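PDB 2QML: BH2621 protein from Bacillus halodurans, which is of unknown function but is probably a GNAT-family N-acyltransferase, perhaps transferring fatty acyl groups in siderophore biosynthesis. Local coordinates for residues 25-30 with 72-77; 80-85 with 110-115; 9-14 with 128-133. One frame throughout, in Å; residues are numbered along the deposited sequence. Where two conformers were deposited one is given.

Contact 1. Residues 25-30 with 72-77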
ATOM      1  N   ARG A  25      -5.841  -5.934  -9.049  1.00 20.17           N
ATOM      2  CA  ARG A  25      -6.471  -7.227  -8.977  1.00 21.65           C
ATOM      3  C   ARG A  25      -5.966  -7.972  -7.773  1.00 20.48           C
ATOM      4  O   ARG A  25      -4.891  -7.697  -7.274  1.00 20.53           O
ATOM      5  CB  ARG A  25      -6.186  -8.050 -10.239  1.00 22.17           C
ATOM      6  CG  ARG A  25      -4.722  -8.387 -10.525  1.00 21.34           C
ATOM      7  CD  ARG A  25      -4.560  -9.438 -11.572  1.00 22.60           C
ATOM      8  NE  ARG A  25      -3.163  -9.749 -11.868  1.00 23.09           N
ATOM      9  CZ  ARG A  25      -2.426 -10.588 -11.154  1.00 26.95           C
ATOM     10  NH1 ARG A  25      -2.909 -11.121 -10.067  1.00 24.10           N
ATOM     11  NH2 ARG A  25      -1.171 -10.836 -11.492  1.00 23.55           N
ATOM     12  N   HIS A  26      -6.737  -8.955  -7.357  1.00 22.08           N
ATOM     13  CA  HIS A  26      -6.333  -9.840  -6.281  1.00 21.93           C
ATOM     14  C   HIS A  26      -5.145 -10.665  -6.716  1.00 21.32           C
ATOM     15  O   HIS A  26      -5.048 -11.156  -7.851  1.00 21.83           O
ATOM     16  CB  HIS A  26      -7.459 -10.774  -5.822  1.00 22.95           C
ATOM     17  CG  HIS A  26      -8.547 -10.085  -5.067  1.00 22.57           C
ATOM     18  ND1 HIS A  26      -9.753 -10.685  -4.810  1.00 29.52           N
ATOM     19  CD2 HIS A  26      -8.678  -8.800  -4.652  1.00 23.63           C
ATOM     20  CE1 HIS A  26     -10.537  -9.840  -4.158  1.00 32.53           C
ATOM     21  NE2 HIS A  26      -9.908  -8.689  -4.035  1.00 24.24           N
ATOM     22  N   VAL A  27      -4.192 -10.771  -5.800  1.00 21.27           N
ATOM     23  CA  VAL A  27      -3.097 -11.680  -5.987  1.00 20.37           C
ATOM     24  C   VAL A  27      -3.628 -13.160  -5.952  1.00 20.25           C
ATOM     25  O   VAL A  27      -4.600 -13.498  -5.246  1.00 22.29           O
ATOM     26  CB  VAL A  27      -2.036 -11.445  -4.902  1.00 19.73           C
ATOM     27  CG1 VAL A  27      -1.030 -12.609  -4.829  1.00 18.99           C
ATOM     28  CG2 VAL A  27      -1.337 -10.060  -5.065  1.00 19.20           C
ATOM     29  N   THR A  28      -2.964 -14.027  -6.703  1.00 22.70           N
ATOM     30  CA  THR A  28      -3.199 -15.451  -6.693  1.00 21.65           C
ATOM     31  C   THR A  28      -1.864 -16.173  -6.600  1.00 24.76           C
ATOM     32  O   THR A  28      -0.825 -15.575  -6.761  1.00 23.47           O
ATOM     33  CB  THR A  28      -3.958 -15.986  -7.958  1.00 23.14           C
ATOM     34  OG1 THR A  28      -3.077 -16.039  -9.077  1.00 23.64           O
ATOM     35  CG2 THR A  28      -5.139 -15.095  -8.267  1.00 22.32           C
HETATM   36  N   MSE A  29      -1.900 -17.483  -6.399  1.00 23.28           N
HETATM   37  CA  MSE A  29      -0.670 -18.292  -6.334  1.00 25.23           C
HETATM   38  C   MSE A  29       0.088 -18.324  -7.647  1.00 26.03           C
HETATM   39  O   MSE A  29       1.296 -18.612  -7.642  1.00 28.02           O
HETATM   40  CB  MSE A  29      -0.947 -19.716  -5.820  1.00 26.76           C
HETATM   41  CG  MSE A  29      -1.333 -19.781  -4.342  1.00 28.70           C
HETATM   42 SE   MSE A  29       0.055 -19.115  -3.165  0.75 35.23          SE
HETATM   43  CE  MSE A  29       1.442 -20.473  -3.492  1.00 31.24           C
ATOM     44  N   ASP A  30      -0.572 -17.977  -8.757  1.00 23.94           N
ATOM     45  CA  ASP A  30       0.121 -17.863 -10.037  1.00 25.06           C
ATOM     46  C   ASP A  30       1.085 -16.699 -10.070  1.00 23.71           C
ATOM     47  O   ASP A  30       1.903 -16.612 -10.974  1.00 24.79           O
ATOM     48  CB  ASP A  30      -0.858 -17.675 -11.201  1.00 27.32           C
ATOM     49  CG  ASP A  30      -1.733 -18.902 -11.466  1.00 37.68           C
ATOM     50  OD1 ASP A  30      -1.329 -20.050 -11.117  1.00 34.80           O
ATOM     51  OD2 ASP A  30      -2.826 -18.666 -12.054  1.00 43.11           O
ATOM     52  N   LEU A  72      -4.499  -8.892  -0.591  1.00 19.84           N
ATOM     53  CA  LEU A  72      -3.266  -8.716  -1.367  1.00 21.11           C
ATOM     54  C   LEU A  72      -3.623  -8.381  -2.785  1.00 19.81           C
ATOM     55  O   LEU A  72      -4.419  -9.126  -3.419  1.00 20.04           O
ATOM     56  CB  LEU A  72      -2.416  -9.978  -1.375  1.00 24.20           C
ATOM     57  CG  LEU A  72      -1.542 -10.202  -0.133  1.00 23.27           C
ATOM     58  CD1 LEU A  72      -2.316 -10.123   1.197  1.00 20.33           C
ATOM     59  CD2 LEU A  72      -0.831 -11.554  -0.270  1.00 20.62           C
HETATM   60  N   MSE A  73      -3.012  -7.327  -3.322  0.50 21.47           N
HETATM   61  CA  MSE A  73      -3.272  -6.949  -4.705  0.50 22.69           C
HETATM   62  C   MSE A  73      -2.033  -6.612  -5.499  0.50 21.47           C
HETATM   63  O   MSE A  73      -0.996  -6.170  -4.951  0.50 21.82           O
HETATM   64  CB  MSE A  73      -4.207  -5.738  -4.764  0.50 20.99           C
HETATM   65  CG  MSE A  73      -5.420  -5.848  -3.876  0.50 24.88           C
HETATM   66 SE   MSE A  73      -6.564  -4.313  -4.113  0.40 30.24          SE
HETATM   67  CE  MSE A  73      -7.825  -4.976  -5.404  0.50 23.01           C
ATOM     68  N   VAL A  74      -2.168  -6.784  -6.812  1.00 19.81           N
ATOM     69  CA  VAL A  74      -1.181  -6.395  -7.774  1.00 21.91           C
ATOM     70  C   VAL A  74      -1.756  -5.136  -8.396  1.00 20.97           C
ATOM     71  O   VAL A  74      -2.942  -5.160  -8.810  1.00 22.02           O
ATOM     72  CB  VAL A  74      -0.991  -7.448  -8.845  1.00 23.58           C
ATOM     73  CG1 VAL A  74      -0.245  -6.841 -10.072  1.00 24.09           C
ATOM     74  CG2 VAL A  74      -0.242  -8.625  -8.237  1.00 30.47           C
ATOM     75  N   GLY A  75      -0.970  -4.068  -8.533  1.00 21.69           N
ATOM     76  CA  GLY A  75      -1.361  -2.879  -9.246  1.00 20.85           C
ATOM     77  C   GLY A  75      -0.559  -2.804 -10.563  1.00 21.81           C
ATOM     78  O   GLY A  75       0.632  -3.122 -10.601  1.00 22.01           O
ATOM     79  N   ALA A  76      -1.242  -2.412 -11.632  1.00 22.97           N
ATOM     80  CA  ALA A  76      -0.692  -2.371 -12.964  1.00 20.52           C
ATOM     81  C   ALA A  76      -0.927  -1.028 -13.647  1.00 20.47           C
ATOM     82  O   ALA A  76      -1.893  -0.326 -13.337  1.00 22.27           O
ATOM     83  CB  ALA A  76      -1.305  -3.517 -13.809  1.00 21.32           C
ATOM     84  N   ILE A  77      -0.024  -0.665 -14.552  0.50 21.50           N
ATOM     85  CA  ILE A  77      -0.150   0.553 -15.334  0.50 22.63           C
ATOM     86  C   ILE A  77      -0.186   0.089 -16.772  0.50 22.28           C
ATOM     87  O   ILE A  77       0.730  -0.584 -17.244  0.50 21.48           O
ATOM     88  CB  ILE A  77       0.995   1.538 -15.084  0.50 22.30           C
ATOM     89  CG1 ILE A  77       1.032   1.946 -13.604  0.50 23.20           C
ATOM     90  CG2 ILE A  77       0.841   2.763 -15.996  0.50 19.46           C
ATOM     91  CD1 ILE A  77       2.312   2.698 -13.206  0.50 19.52           C
TER

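Contact 2. Residues 80-85 with 110-115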
ATOM      1  N   VAL A  80       0.537  -3.611 -17.271  1.00 23.35           N
ATOM      2  CA  VAL A  80       1.798  -4.184 -16.824  1.00 23.26           C
ATOM      3  C   VAL A  80       1.840  -4.178 -15.306  1.00 23.45           C
ATOM      4  O   VAL A  80       1.762  -3.133 -14.716  1.00 23.32           O
ATOM      5  CB  VAL A  80       3.019  -3.431 -17.405  1.00 23.23           C
ATOM      6  CG1 VAL A  80       4.314  -4.022 -16.853  1.00 23.06           C
ATOM      7  CG2 VAL A  80       3.028  -3.399 -19.014  1.00 22.79           C
ATOM      8  N   PRO A  81       1.945  -5.350 -14.688  1.00 21.69           N
ATOM      9  CA  PRO A  81       1.942  -5.456 -13.231  1.00 21.00           C
ATOM     10  C   PRO A  81       3.266  -4.914 -12.692  1.00 20.36           C
ATOM     11  O   PRO A  81       4.338  -5.251 -13.202  1.00 22.46           O
ATOM     12  CB  PRO A  81       1.836  -6.939 -12.976  1.00 24.33           C
ATOM     13  CG  PRO A  81       2.354  -7.571 -14.260  1.00 20.68           C
ATOM     14  CD  PRO A  81       2.159  -6.638 -15.361  1.00 23.52           C
HETATM   15  N   MSE A  82       3.224  -4.042 -11.702  1.00 19.01           N
HETATM   16  CA  MSE A  82       4.471  -3.416 -11.219  1.00 19.43           C
HETATM   17  C   MSE A  82       4.455  -2.970  -9.747  1.00 22.71           C
HETATM   18  O   MSE A  82       5.385  -2.353  -9.268  1.00 20.05           O
HETATM   19  CB  MSE A  82       4.846  -2.255 -12.166  1.00 19.69           C
HETATM   20  CG  MSE A  82       3.703  -1.310 -12.582  1.00 19.95           C
HETATM   21 SE   MSE A  82       2.748  -0.446 -11.134  0.75 24.18          SE
HETATM   22  CE  MSE A  82       4.194   0.764 -10.561  1.00 21.84           C
ATOM     23  N   SER A  83       3.420  -3.366  -9.014  1.00 21.00           N
ATOM     24  CA  SER A  83       3.284  -2.995  -7.618  1.00 22.30           C
ATOM     25  C   SER A  83       2.485  -4.038  -6.834  1.00 19.65           C
ATOM     26  O   SER A  83       1.619  -4.748  -7.366  1.00 20.41           O
ATOM     27  CB  SER A  83       2.681  -1.591  -7.506  1.00 19.57           C
ATOM     28  OG  SER A  83       1.400  -1.541  -8.080  1.00 18.89           O
ATOM     29  N   TYR A  84       2.803  -4.135  -5.564  1.00 20.23           N
ATOM     30  CA  TYR A  84       2.202  -5.094  -4.650  1.00 20.53           C
ATOM     31  C   TYR A  84       1.671  -4.289  -3.459  1.00 21.65           C
ATOM     32  O   TYR A  84       2.348  -3.379  -2.968  1.00 20.56           O
ATOM     33  CB  TYR A  84       3.198  -6.209  -4.275  1.00 22.73           C
ATOM     34  CG  TYR A  84       2.794  -7.107  -3.121  1.00 23.25           C
ATOM     35  CD1 TYR A  84       1.944  -8.210  -3.303  1.00 21.70           C
ATOM     36  CD2 TYR A  84       3.268  -6.870  -1.842  1.00 23.97           C
ATOM     37  CE1 TYR A  84       1.597  -9.044  -2.250  1.00 22.79           C
ATOM     38  CE2 TYR A  84       2.937  -7.703  -0.812  1.00 20.27           C
ATOM     39  CZ  TYR A  84       2.075  -8.768  -1.021  1.00 20.52           C
ATOM     40  OH  TYR A  84       1.741  -9.586   0.020  1.00 20.88           O
ATOM     41  N   TRP A  85       0.510  -4.713  -2.988  1.00 21.47           N
ATOM     42  CA  TRP A  85      -0.243  -4.005  -1.986  1.00 21.15           C
ATOM     43  C   TRP A  85      -0.863  -4.968  -0.988  1.00 20.90           C
ATOM     44  O   TRP A  85      -1.392  -6.033  -1.353  1.00 20.86           O
ATOM     45  CB  TRP A  85      -1.373  -3.157  -2.646  1.00 20.38           C
ATOM     46  CG  TRP A  85      -0.901  -2.314  -3.771  1.00 19.23           C
ATOM     47  CD1 TRP A  85      -0.554  -2.743  -5.039  1.00 23.52           C
ATOM     48  CD2 TRP A  85      -0.620  -0.924  -3.726  1.00 18.12           C
ATOM     49  NE1 TRP A  85      -0.134  -1.726  -5.751  1.00 21.81           N
ATOM     50  CE2 TRP A  85      -0.115  -0.580  -5.009  1.00 20.30           C
ATOM     51  CE3 TRP A  85      -0.738   0.073  -2.752  1.00 22.39           C
ATOM     52  CZ2 TRP A  85       0.259   0.722  -5.346  1.00 23.65           C
ATOM     53  CZ3 TRP A  85      -0.403   1.364  -3.095  1.00 21.37           C
ATOM     54  CH2 TRP A  85       0.098   1.673  -4.373  1.00 23.07           C
ATOM     55  N   LEU A 110       2.802  -1.295   0.838  1.00 21.25           N
ATOM     56  CA  LEU A 110       2.995  -1.246  -0.618  1.00 20.47           C
ATOM     57  C   LEU A 110       4.439  -1.303  -1.040  1.00 20.30           C
ATOM     58  O   LEU A 110       5.349  -1.046  -0.249  1.00 21.28           O
ATOM     59  CB  LEU A 110       2.374   0.055  -1.162  1.00 21.67           C
ATOM     60  CG  LEU A 110       3.008   1.399  -0.764  1.00 24.12           C
ATOM     61  CD1 LEU A 110       4.152   1.793  -1.755  1.00 27.80           C
ATOM     62  CD2 LEU A 110       2.036   2.564  -0.646  1.00 27.96           C
ATOM     63  N   LEU A 111       4.650  -1.666  -2.299  1.00 21.43           N
ATOM     64  CA  LEU A 111       5.955  -1.631  -2.948  1.00 21.92           C
ATOM     65  C   LEU A 111       5.760  -1.546  -4.453  1.00 21.91           C
ATOM     66  O   LEU A 111       4.746  -2.076  -4.972  1.00 20.47           O
ATOM     67  CB  LEU A 111       6.786  -2.870  -2.588  1.00 21.79           C
ATOM     68  CG  LEU A 111       6.382  -4.251  -3.118  1.00 21.27           C
ATOM     69  CD1 LEU A 111       6.913  -4.597  -4.547  1.00 20.50           C
ATOM     70  CD2 LEU A 111       6.844  -5.333  -2.150  1.00 22.84           C
ATOM     71  N   ILE A 112       6.714  -0.906  -5.120  1.00 22.20           N
ATOM     72  CA  ILE A 112       6.888  -0.931  -6.557  1.00 23.02           C
ATOM     73  C   ILE A 112       7.996  -1.949  -6.785  1.00 21.18           C
ATOM     74  O   ILE A 112       9.079  -1.851  -6.220  1.00 23.14           O
ATOM     75  CB  ILE A 112       7.175   0.442  -7.185  1.00 24.93           C
ATOM     76  CG1 ILE A 112       5.903   1.312  -7.157  1.00 27.78           C
ATOM     77  CG2 ILE A 112       7.623   0.274  -8.621  1.00 22.71           C
ATOM     78  CD1 ILE A 112       6.077   2.761  -7.734  1.00 29.13           C
ATOM     79  N   GLY A 113       7.720  -2.953  -7.608  1.00 20.21           N
ATOM     80  CA  GLY A 113       8.657  -4.060  -7.867  1.00 21.01           C
ATOM     81  C   GLY A 113       9.722  -3.773  -8.916  1.00 21.84           C
ATOM     82  O   GLY A 113      10.887  -3.590  -8.585  1.00 23.00           O
ATOM     83  N   PRO A 114       9.320  -3.731 -10.191  1.00 21.07           N
ATOM     84  CA  PRO A 114      10.308  -3.510 -11.264  1.00 21.26           C
ATOM     85  C   PRO A 114      10.931  -2.131 -11.221  1.00 21.10           C
ATOM     86  O   PRO A 114      10.248  -1.099 -11.066  1.00 24.00           O
ATOM     87  CB  PRO A 114       9.480  -3.701 -12.546  1.00 22.30           C
ATOM     88  CG  PRO A 114       8.261  -4.325 -12.128  1.00 21.30           C
ATOM     89  CD  PRO A 114       7.968  -3.932 -10.721  1.00 23.17           C
ATOM     90  N   GLN A 115      12.259  -2.118 -11.325  1.00 23.53           N
ATOM     91  CA  GLN A 115      13.022  -0.875 -11.354  1.00 23.49           C
ATOM     92  C   GLN A 115      12.557   0.079 -12.424  1.00 23.28           C
ATOM     93  O   GLN A 115      12.593   1.303 -12.218  1.00 23.41           O
ATOM     94  CB  GLN A 115      14.490  -1.166 -11.585  1.00 28.45           C
ATOM     95  CG  GLN A 115      15.104  -1.845 -10.412  1.00 32.12           C
ATOM     96  CD  GLN A 115      16.553  -2.143 -10.660  1.00 28.19           C
ATOM     97  OE1 GLN A 115      17.300  -1.303 -11.166  1.00 34.94           O
ATOM     98  NE2 GLN A 115      16.955  -3.355 -10.341  1.00 36.14           N
TER

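Contact 3. Residues 9-14 with 128-133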
ATOM      1  N   ALA A   9     -12.143  -4.871  -3.095  1.00 25.83           N
ATOM      2  CA  ALA A   9     -12.448  -5.327  -4.436  1.00 25.88           C
ATOM      3  C   ALA A   9     -11.458  -4.870  -5.495  1.00 22.24           C
ATOM      4  O   ALA A   9     -10.924  -3.755  -5.427  1.00 23.03           O
ATOM      5  CB  ALA A   9     -13.847  -4.813  -4.855  1.00 26.38           C
ATOM      6  N   PRO A  10     -11.303  -5.680  -6.549  1.00 22.47           N
ATOM      7  CA  PRO A  10     -10.512  -5.232  -7.698  1.00 23.24           C
ATOM      8  C   PRO A  10     -11.178  -4.049  -8.403  1.00 22.43           C
ATOM      9  O   PRO A  10     -12.417  -3.886  -8.323  1.00 24.49           O
ATOM     10  CB  PRO A  10     -10.494  -6.466  -8.619  1.00 23.54           C
ATOM     11  CG  PRO A  10     -11.735  -7.124  -8.340  1.00 25.84           C
ATOM     12  CD  PRO A  10     -11.913  -6.986  -6.835  1.00 22.31           C
ATOM     13  N   PHE A  11     -10.349  -3.239  -9.055  1.00 22.19           N
ATOM     14  CA  PHE A  11     -10.845  -2.059  -9.728  1.00 20.56           C
ATOM     15  C   PHE A  11      -9.926  -1.628 -10.841  1.00 21.61           C
ATOM     16  O   PHE A  11      -8.776  -2.023 -10.892  1.00 22.61           O
ATOM     17  CB  PHE A  11     -11.087  -0.910  -8.725  1.00 23.20           C
ATOM     18  CG  PHE A  11      -9.865  -0.439  -8.010  1.00 21.84           C
ATOM     19  CD1 PHE A  11      -9.456  -1.027  -6.830  1.00 21.36           C
ATOM     20  CD2 PHE A  11      -9.097   0.594  -8.546  1.00 23.62           C
ATOM     21  CE1 PHE A  11      -8.290  -0.535  -6.155  1.00 22.94           C
ATOM     22  CE2 PHE A  11      -7.956   1.053  -7.884  1.00 25.78           C
ATOM     23  CZ  PHE A  11      -7.566   0.498  -6.737  1.00 23.46           C
ATOM     24  N   GLU A  12     -10.466  -0.862 -11.763  1.00 20.04           N
ATOM     25  CA  GLU A  12      -9.718  -0.282 -12.862  1.00 21.98           C
ATOM     26  C   GLU A  12     -10.186   1.160 -13.068  1.00 22.78           C
ATOM     27  O   GLU A  12     -11.388   1.438 -13.206  1.00 23.32           O
ATOM     28  CB  GLU A  12      -9.824  -1.098 -14.137  1.00 23.35           C
ATOM     29  CG  GLU A  12      -9.149  -0.386 -15.323  1.00 25.27           C
ATOM     30  CD  GLU A  12      -9.240  -1.113 -16.623  1.00 29.13           C
ATOM     31  OE1 GLU A  12      -9.720  -2.272 -16.658  1.00 29.91           O
ATOM     32  OE2 GLU A  12      -8.897  -0.460 -17.652  1.00 32.09           O
ATOM     33  N   VAL A  13      -9.234   2.086 -13.108  1.00 21.08           N
ATOM     34  CA  VAL A  13      -9.548   3.502 -13.326  1.00 23.29           C
ATOM     35  C   VAL A  13      -8.599   4.095 -14.342  1.00 24.60           C
ATOM     36  O   VAL A  13      -7.492   3.600 -14.576  1.00 25.48           O
ATOM     37  CB  VAL A  13      -9.495   4.338 -12.025  1.00 24.39           C
ATOM     38  CG1 VAL A  13     -10.515   3.782 -11.002  1.00 26.34           C
ATOM     39  CG2 VAL A  13      -8.036   4.409 -11.428  1.00 24.76           C
ATOM     40  N   PHE A  14      -9.053   5.159 -14.982  1.00 22.96           N
ATOM     41  CA  PHE A  14      -8.189   5.961 -15.816  1.00 25.14           C
ATOM     42  C   PHE A  14      -7.646   7.078 -14.943  1.00 25.73           C
ATOM     43  O   PHE A  14      -8.360   7.603 -14.086  1.00 26.61           O
ATOM     44  CB  PHE A  14      -8.933   6.573 -16.980  1.00 24.99           C
ATOM     45  CG  PHE A  14      -8.032   7.253 -17.955  1.00 19.66           C
ATOM     46  CD1 PHE A  14      -7.208   6.515 -18.766  1.00 28.93           C
ATOM     47  CD2 PHE A  14      -8.030   8.625 -18.078  1.00 22.54           C
ATOM     48  CE1 PHE A  14      -6.393   7.127 -19.662  1.00 27.67           C
ATOM     49  CE2 PHE A  14      -7.224   9.264 -19.007  1.00 22.91           C
ATOM     50  CZ  PHE A  14      -6.396   8.510 -19.796  1.00 25.45           C
ATOM     51  N   LEU A 128      -3.156   7.036  -4.630  1.00 21.01           N
ATOM     52  CA  LEU A 128      -4.388   7.798  -4.528  1.00 22.95           C
ATOM     53  C   LEU A 128      -5.559   6.936  -4.940  1.00 22.66           C
ATOM     54  O   LEU A 128      -6.606   6.980  -4.291  1.00 21.41           O
ATOM     55  CB  LEU A 128      -4.288   9.060  -5.366  1.00 22.55           C
ATOM     56  CG  LEU A 128      -3.334  10.143  -4.856  1.00 24.50           C
ATOM     57  CD1 LEU A 128      -3.219  11.215  -5.904  1.00 25.57           C
ATOM     58  CD2 LEU A 128      -3.761  10.754  -3.570  1.00 24.60           C
ATOM     59  N   ALA A 129      -5.395   6.127  -5.993  1.00 21.23           N
ATOM     60  CA  ALA A 129      -6.498   5.252  -6.449  1.00 22.08           C
ATOM     61  C   ALA A 129      -6.922   4.201  -5.415  1.00 21.51           C
ATOM     62  O   ALA A 129      -8.121   4.025  -5.114  1.00 20.85           O
ATOM     63  CB  ALA A 129      -6.142   4.570  -7.816  1.00 22.20           C
ATOM     64  N   ILE A 130      -5.959   3.479  -4.870  1.00 21.56           N
ATOM     65  CA  ILE A 130      -6.271   2.438  -3.897  1.00 20.93           C
ATOM     66  C   ILE A 130      -6.794   3.059  -2.602  1.00 22.01           C
ATOM     67  O   ILE A 130      -7.697   2.477  -1.993  1.00 20.41           O
ATOM     68  CB  ILE A 130      -5.098   1.479  -3.698  1.00 20.25           C
ATOM     69  CG1 ILE A 130      -5.586   0.212  -2.969  1.00 21.79           C
ATOM     70  CG2 ILE A 130      -3.895   2.169  -2.985  1.00 21.98           C
ATOM     71  CD1 ILE A 130      -4.589  -0.955  -2.850  1.00 24.59           C
HETATM   72  N   MSE A 131      -6.248   4.201  -2.175  0.50 22.23           N
HETATM   73  CA  MSE A 131      -6.780   4.884  -0.986  0.50 22.18           C
HETATM   74  C   MSE A 131      -8.246   5.255  -1.182  0.50 22.28           C
HETATM   75  O   MSE A 131      -9.067   5.045  -0.295  0.50 20.63           O
HETATM   76  CB  MSE A 131      -5.987   6.132  -0.649  0.50 22.54           C
HETATM   77  CG  MSE A 131      -4.619   5.821  -0.095  0.50 23.24           C
HETATM   78 SE   MSE A 131      -3.623   7.460   0.231  0.37 26.41          SE
HETATM   79  CE  MSE A 131      -4.727   8.082   1.742  0.50 22.80           C
ATOM     80  N   GLN A 132      -8.564   5.810  -2.342  1.00 22.26           N
ATOM     81  CA  GLN A 132      -9.924   6.181  -2.648  1.00 21.84           C
ATOM     82  C   GLN A 132     -10.855   4.965  -2.530  1.00 21.64           C
ATOM     83  O   GLN A 132     -11.918   5.049  -1.909  1.00 20.40           O
ATOM     84  CB  GLN A 132      -9.995   6.834  -4.049  1.00 21.00           C
ATOM     85  CG  GLN A 132     -11.350   7.406  -4.404  1.00 23.84           C
ATOM     86  CD  GLN A 132     -11.782   8.506  -3.454  1.00 22.59           C
ATOM     87  OE1 GLN A 132     -12.096   8.281  -2.263  1.00 23.09           O
ATOM     88  NE2 GLN A 132     -11.784   9.727  -3.971  1.00 21.57           N
ATOM     89  N   GLN A 133     -10.448   3.822  -3.053  0.50 19.83           N
ATOM     90  CA  GLN A 133     -11.328   2.649  -3.001  0.50 21.45           C
ATOM     91  C   GLN A 133     -11.422   2.032  -1.581  0.50 20.34           C
ATOM     92  O   GLN A 133     -12.421   1.453  -1.203  0.50 21.44           O
ATOM     93  CB  GLN A 133     -10.928   1.609  -4.062  0.50 23.26           C
ATOM     94  CG  GLN A 133     -10.760   2.142  -5.535  0.50 18.38           C
ATOM     95  CD  GLN A 133     -11.626   3.397  -5.932  0.50 15.54           C
ATOM     96  OE1 GLN A 133     -12.863   3.489  -5.686  0.50 13.79           O
ATOM     97  NE2 GLN A 133     -10.953   4.330  -6.573  0.50 19.71           N
TER

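Contact 1. Residues 25-30 with 72-77
R25 and V74 form the hydrogen-bonded pair at the end of strand 20-26, antiparallel to strand 70-77. Two backbone bonds close this pair: R25 N gives to V74 O at 3.0 Å, and V74 N returns a bond to R25 O at 2.9 Å. A third bond, from V27 N to L72 O, is almost straight (177° at the hydrogen), so the pairing of the chains runs just past the end of the strand. Between these bonds H26 and M73 sit as a non-hydrogen-bonded pair. Their side chains start out in different directions, but the selenomethionine methyl CE, swung back by the bend at chi3, comes to 4.0 Å from H26 CD2.

The apolar contacts centre on V27. Its CB rests 3.8 Å from L72 CB, and its CG2, anti to the carbonyl carbon, lies 3.6 Å from V74 CG2. Compact branched side chains suit this close approach of two backbones, while L72 and V27 also reach helix 54-65.

R25 combines apolar and polar roles. Its CG stands between the backbone N and the carbonyl carbon (chi1 62°), and the chain then extends to NE beside V74, pointing the same way. V74 CG2 lies over one face of the guanidinium, toward its rim and 4.0 Å from NH2. In the plane of that group, NH1 bonds H26 O at 3.1 Å, while NH2 makes a salt bridge with D31. D31 also accepts from T28 N, so one carboxylate ties the arginine to the turn that follows the strand. H26 NE2 is held by L8 O.

This is the antiparallel start of a GNAT sheet: the first strand of the common core pairs with the second, and the intervening chain leaves through a turn into the helices that pack on the sheet.

Contact 2. Residues 80-85 with 110-115
L110 and W85 pack side by side at the apolar centre, pointing the same way from a non-hydrogen-bonded antiparallel pair. L110 CB stands over one face of the indole, toward its rim, in a CH-pi contact 3.9 Å from the centroid of the six-membered ring; CD2 of the leucine also reaches W85 CZ3. Farther along the same face, M82 and I112 lie alongside each other, the selenomethionine methyl CE 3.8 Å from I112 CG1. The flexible M82 chain, bent at chi2 and chi3, brings its methyl alongside I112. On the other face Y84 crosses L111 obliquely, with Y84 CD2 3.9 Å from L111 CD2. At the strand end P114 CD rests 3.8 Å from M82 CB.

Outside this core the backbones join through Y84 N to L111 O at 2.9 Å, the return bond L111 N to Y84 O, and G113 N to M82 O at 2.9 Å, where the strand gives way to loop. The indole is fixed by W85 NE1, which donates to S83 OG at 2.8 Å from nearly within the ring plane. Serine suits the spot: it is small enough to lie beside the indole, and its OG takes up the buried N-H while also weakly bonded to G75 O. The phenol of Y84 bonds E86.

M82 and S83 both face G75 of strand 70-77 in a classic beta bulge. Helix 123-135 covers the W85 and M82 face through L126 and I130, helix 32-38 meets Y84 and P114 on the other, and strand 70-77 flanks strand 80-89 on the side away from 106-112.

Contact 3. Residues 9-14 with 128-133
F11 lays its ring on Q133, whose CG stands 3.5 Å from the ring centroid and only 4° off the ring normal. This is a CH-pi contact over the centre of the face, made by the aliphatic part of the glutamine in one of its two modelled conformers. The ring tip reaches the helix backbone: F11 CZ lies 3.7 Å from I130 CA, and F11 CE2 is 4.0 Å from A129 CB. Beside it V13 CG2 meets the same A129 methyl at 4.1 Å. Alanine suits a place where two strand side chains meet the helix, since its single methyl lets both approach.

Neighbours position these groups. A9 O lies at the edge of the F11 ring, in its plane, and the ring also stacks with F24 of strand 20-26. F11 and V13 are hydrogen-bonded to that strand through their backbones, F11 to F24 and V13 to L22. On the helix, Q133 NE2 makes a weak hydrogen bond to A129 O, in this conformer only.

The segment axes approach to 10.1 Å at an angle of 127°, with no hydrogen bond between them: this is a helix laid against a beta-sheet. The strand is an outermost one, added in front of the usual GNAT core, and the helix is the one that follows the fourth core strand.

Overall arrangement
The three contacts share one mixed sheet. Contact 3 encloses the others along the chain, joining outermost strand 11-15 to helix 123-135; inside its loop, contact 1 closes before contact 2 opens. Contacts 1 and 2, with centres about 10 Å apart, meet directly because strands 70-77 and 80-89 are sheet neighbours; the centre of contact 3 lies about 13 Å from that of contact 1 and 15 Å from that of contact 2. I130 of the helix touches W85 and M73, linking all three. Together they span the first half of a GNAT sheet, joining two of its strand pairs and packing on it the helix after strand 106-112, whose leading loop commonly binds the coenzyme A pyrophosphate in this family.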